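Local coordinates for protein probable transcriptional regulator (PDB 2ESN) that probably binds DNA as a LysR-type transcriptional regulator, pairing a helix-turn-helix domain with a LysR-type effector-binding domain, at the interface of chains A and B and the interface of chains A and C. Numbering follows the deposited sequence. Chains: chain A/B/C, probable transcriptional regulator.

Contact 1: the interface of chains A and B. Residues chain A 52, 54, 56, 69-70, 73; chain B 91.
B:Trp91 lays its indole between A:Leu52 on one face and A:Arg69 on the other. Followed outward from CB, A:Arg69 first sets that methylene over the six-membered ring, 3.7 Å from A:Arg69 CB to the ring centroid of B:Trp91, a CH-pi contact. The bend at chi3 (-74°) then lays the guanidinium along the same face, toward the five-membered ring. CD passes over the bond shared by the two rings, and NE stands over the rim of the same face. CZ lies above the indole nitrogen, 3.5 Å from B:Trp91 NE1, with guanidinium and ring planes stacked and 13° apart. NH1 reaches over the five-membered ring in a cation-pi contact and donates to the backbone carbonyl, 3.1 Å from B:Trp91 O, which it meets from above the carbonyl plane. On the same side of the interface, A:Asp54 OD1 takes A:Arg69 NE in a salt bridge of 3.3 Å that should help keep the guanidinium flat on the indole. The other carboxylate oxygen, A:Asp54 OD2, accepts the backbone N of A:Leu56 at 2.9 Å. At the ring edge B:Trp91 NE1 donates in its own plane to a lone pair of A:Leu52 O, 2.9 Å away, a nearly straight bond that, with the stacked guanidinium, should help fix the rotation of the indole. The benzo end packs against A:Leu52 CB, A:Leu56 CD2 and A:Leu73 CB, the last 3.7 Å from B:Trp91 CZ3. In the fold, the C-terminal residue of helix 68-91 of chain B enters the angle between helices 38-52 and 68-87 of chain A, where the winged helix-turn-helix region meets the long linker helix.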
loop_
_atom_site.group_PDB
_atom_site.type_symbol
_atom_site.label_atom_id
_atom_site.label_comp_id
_atom_site.label_asym_id
_atom_site.label_seq_id
_atom_site.Cartn_x
_atom_site.Cartn_y
_atom_site.Cartn_z
ATOM N N LEU A 52 -29.319 28.967 -10.514
ATOM C CA LEU A 52 -29.787 28.108 -9.435
ATOM C C LEU A 52 -31.258 28.225 -9.232
ATOM O O LEU A 52 -31.790 27.543 -8.385
ATOM C CB LEU A 52 -28.989 28.372 -8.140
ATOM C CG LEU A 52 -27.459 28.092 -8.176
ATOM C CD1 LEU A 52 -26.731 28.451 -6.854
ATOM C CD2 LEU A 52 -27.127 26.611 -8.476
ATOM N N ASP A 54 -33.172 30.424 -7.838
ATOM C CA ASP A 54 -33.451 30.763 -6.431
ATOM C C ASP A 54 -33.059 32.227 -6.221
ATOM O O ASP A 54 -32.134 32.736 -6.891
ATOM C CB ASP A 54 -32.708 29.800 -5.474
ATOM C CG ASP A 54 -33.243 29.866 -4.027
ATOM O OD1 ASP A 54 -34.291 29.253 -3.706
ATOM O OD2 ASP A 54 -32.613 30.586 -3.223
ATOM N N LEU A 56 -31.757 33.328 -3.559
ATOM C CA LEU A 56 -30.447 33.122 -2.899
ATOM C C LEU A 56 -30.209 34.032 -1.650
ATOM O O LEU A 56 -29.809 33.548 -0.560
ATOM C CB LEU A 56 -29.288 33.227 -3.884
ATOM C CG LEU A 56 -29.223 32.220 -5.060
ATOM C CD1 LEU A 56 -28.094 32.549 -5.865
ATOM C CD2 LEU A 56 -29.075 30.796 -4.500
ATOM N N ARG A 69 -32.231 27.467 0.772
ATOM C CA ARG A 69 -31.344 26.686 -0.142
ATOM C C ARG A 69 -29.888 27.193 -0.137
ATOM O O ARG A 69 -28.960 26.390 -0.087
ATOM C CB ARG A 69 -31.900 26.614 -1.573
ATOM C CG ARG A 69 -33.202 25.854 -1.643
ATOM C CD ARG A 69 -33.405 25.157 -2.934
ATOM N NE ARG A 69 -33.744 26.063 -4.031
ATOM C CZ ARG A 69 -34.112 25.643 -5.242
ATOM N NH1 ARG A 69 -34.190 24.338 -5.487
ATOM N NH2 ARG A 69 -34.404 26.517 -6.209
ATOM N N ALA A 70 -29.703 28.512 -0.171
ATOM C CA ALA A 70 -28.343 29.141 -0.157
ATOM C C ALA A 70 -27.476 28.691 1.035
ATOM O O ALA A 70 -26.277 28.350 0.899
ATOM C CB ALA A 70 -28.501 30.631 -0.125
ATOM N N LEU A 73 -26.386 25.257 0.833
ATOM C CA LEU A 73 -25.308 25.158 -0.160
ATOM C C LEU A 73 -23.970 25.713 0.297
ATOM O O LEU A 73 -22.917 25.325 -0.241
ATOM C CB LEU A 73 -25.713 25.902 -1.448
ATOM C CG LEU A 73 -24.812 25.714 -2.679
ATOM C CD1 LEU A 73 -24.910 24.234 -3.181
ATOM C CD2 LEU A 73 -25.137 26.740 -3.798
ATOM N N TRP B 91 -29.965 20.241 -3.668
ATOM C CA TRP B 91 -30.680 21.432 -4.205
ATOM C C TRP B 91 -32.207 21.352 -4.437
ATOM O O TRP B 91 -32.979 22.061 -3.799
ATOM C CB TRP B 91 -29.979 21.968 -5.467
ATOM C CG TRP B 91 -30.233 23.418 -5.743
ATOM C CD1 TRP B 91 -30.869 23.942 -6.821
ATOM C CD2 TRP B 91 -29.868 24.533 -4.912
ATOM N NE1 TRP B 91 -30.929 25.315 -6.721
ATOM C CE2 TRP B 91 -30.322 25.704 -5.560
ATOM C CE3 TRP B 91 -29.208 24.655 -3.687
ATOM C CZ2 TRP B 91 -30.141 26.991 -5.016
ATOM C CZ3 TRP B 91 -29.011 25.927 -3.159
ATOM C CH2 TRP B 91 -29.487 27.078 -3.823
#

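Contact 2: the interface of chains A and C. Residues chain A 202, 246-248; chain C 120-121, 124, 127.
C:Gln124 carries the direct polar contact, its amide oxygen OE1 taking the backbone N of A:Asp247 at 2.7 Å. The N-H points straight at it (180° at H) and uses a lone pair in the carbonyl plane. CG of C:Gln124 sits between its backbone N and carbonyl carbon (chi1 60°), and the chain runs extended from there to deliver the amide to A:Asp247. The amide nitrogen is held within chain C, 3.2 Å from C:Gln124 NE2 to C:Asn121 O, which should help keep OE1 turned toward A:Asp247. Within chain A, A:Thr246 OG1 accepts A:Phe248 N and braces the loop. Water widens the link: water 1 joins C:Gln124 NE2 to the carboxylate of A:Asp247, 2.6 Å from the water oxygen to A:Asp247 OD1. Waters 2 and 3 both lie at the edge of the A:Arg202 guanidinium, in its plane, and carry NH1 to the carbonyl oxygens of C:Gln124 and C:Ala127. Among apolar contacts, A:Thr246 CG2 lies alongside C:Met120 CB at 3.7 Å. The ring of A:Phe248 meets C:Gln124 CB with CZ and CE1, while the bent C:Met120 chain brings its methyl CE to the ring edge, 3.9 Å from A:Phe248 CE2. A:Thr246 CB lies over one face of that ring, offset toward the rim. In the fold, helix 109-126 of chain C packs against the loop between helix 236-244 and strand 249-253 of chain A, within the substrate-binding regions.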
loop_
_atom_site.group_PDB
_atom_site.type_symbol
_atom_site.label_atom_id
_atom_site.label_comp_id
_atom_site.label_asym_id
_atom_site.label_seq_id
_atom_site.Cartn_x
_atom_site.Cartn_y
_atom_site.Cartn_z
ATOM N N ARG A 202 33.914 -2.977 22.120
ATOM C CA ARG A 202 32.628 -3.079 21.445
ATOM C C ARG A 202 32.214 -1.701 20.960
ATOM O O ARG A 202 32.640 -0.663 21.497
ATOM C CB ARG A 202 31.576 -3.707 22.348
ATOM C CG ARG A 202 31.971 -5.182 22.768
ATOM C CD ARG A 202 30.980 -5.706 23.822
ATOM N NE ARG A 202 29.714 -6.063 23.182
ATOM C CZ ARG A 202 28.527 -6.058 23.763
ATOM N NH1 ARG A 202 28.385 -5.688 25.047
ATOM N NH2 ARG A 202 27.483 -6.453 23.040
ATOM N N THR A 246 28.979 4.320 28.580
ATOM C CA THR A 246 29.430 2.942 28.384
ATOM C C THR A 246 30.896 2.960 27.952
ATOM O O THR A 246 31.431 4.035 27.652
ATOM C CB THR A 246 28.610 2.245 27.201
ATOM O OG1 THR A 246 28.824 2.961 25.986
ATOM C CG2 THR A 246 27.086 2.218 27.465
ATOM N N ASP A 247 31.515 1.768 27.857
ATOM C CA ASP A 247 32.815 1.586 27.269
ATOM C C ASP A 247 32.758 1.515 25.730
ATOM O O ASP A 247 33.807 1.244 25.096
ATOM C CB ASP A 247 33.522 0.322 27.853
ATOM C CG ASP A 247 33.637 0.373 29.409
ATOM O OD1 ASP A 247 33.540 1.471 30.011
ATOM O OD2 ASP A 247 33.832 -0.675 30.000
ATOM N N PHE A 248 31.558 1.654 25.153
ATOM C CA PHE A 248 31.402 1.551 23.686
ATOM C C PHE A 248 32.101 2.654 22.883
ATOM O O PHE A 248 32.003 3.802 23.253
ATOM C CB PHE A 248 29.919 1.418 23.254
ATOM C CG PHE A 248 29.191 0.270 23.916
ATOM C CD1 PHE A 248 29.875 -0.787 24.424
ATOM C CD2 PHE A 248 27.832 0.255 23.987
ATOM C CE1 PHE A 248 29.217 -1.838 25.054
ATOM C CE2 PHE A 248 27.138 -0.782 24.605
ATOM C CZ PHE A 248 27.831 -1.871 25.097
ATOM N N MET C 120 22.559 0.178 28.827
ATOM C CA MET C 120 23.812 -0.387 28.352
ATOM C C MET C 120 24.958 -0.191 29.287
ATOM O O MET C 120 25.916 -0.977 29.257
ATOM C CB MET C 120 24.126 0.150 26.925
ATOM C CG MET C 120 22.972 -0.261 25.869
ATOM S SD MET C 120 22.404 -1.951 25.805
ATOM C CE MET C 120 23.882 -2.697 25.660
ATOM N N ASN C 121 24.873 0.830 30.157
ATOM C CA ASN C 121 25.896 0.932 31.210
ATOM C C ASN C 121 25.904 -0.317 32.133
ATOM O O ASN C 121 26.951 -0.743 32.607
ATOM C CB ASN C 121 25.703 2.229 31.987
ATOM C CG ASN C 121 26.691 2.365 33.137
ATOM O OD1 ASN C 121 27.759 2.950 32.989
ATOM N ND2 ASN C 121 26.326 1.833 34.271
ATOM N N GLN C 124 26.573 -3.847 29.561
ATOM C CA GLN C 124 27.894 -4.059 28.994
ATOM C C GLN C 124 28.671 -4.996 29.924
ATOM O O GLN C 124 29.617 -5.627 29.486
ATOM C CB GLN C 124 28.647 -2.739 28.784
ATOM C CG GLN C 124 28.869 -1.911 30.081
ATOM C CD GLN C 124 29.601 -0.641 29.879
ATOM O OE1 GLN C 124 30.256 -0.396 28.822
ATOM N NE2 GLN C 124 29.527 0.215 30.910
ATOM N N ALA C 127 25.819 -8.670 30.654
ATOM C CA ALA C 127 25.485 -9.441 29.503
ATOM C C ALA C 127 26.394 -9.046 28.348
ATOM O O ALA C 127 25.946 -8.533 27.418
ATOM C CB ALA C 127 24.020 -9.272 29.152
HETATM O O HOH W 1 31.431 2.624 31.049
HETATM O O HOH W 2 30.582 -5.239 27.041
HETATM O O HOH W 3 25.611 -5.864 26.276
#

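About 72 Å separates the C-alpha centres of contact 1 and contact 2, and they share no residue or secondary-structure element. Chain A uses its N-terminal DNA-binding region and linker helix for contact 1 with chain B, and its effector-binding region for contact 2 with chain C. Each interface is two-fold symmetric, so every contact has a twin with the chains exchanged. One chain thus pairs with two different neighbours through opposite ends, consistent with the four copies of the deposited assembly being joined through these two kinds of interface. Such pairing is common among LysR-type tetramers, although the structure alone does not prove this oligomer in solution.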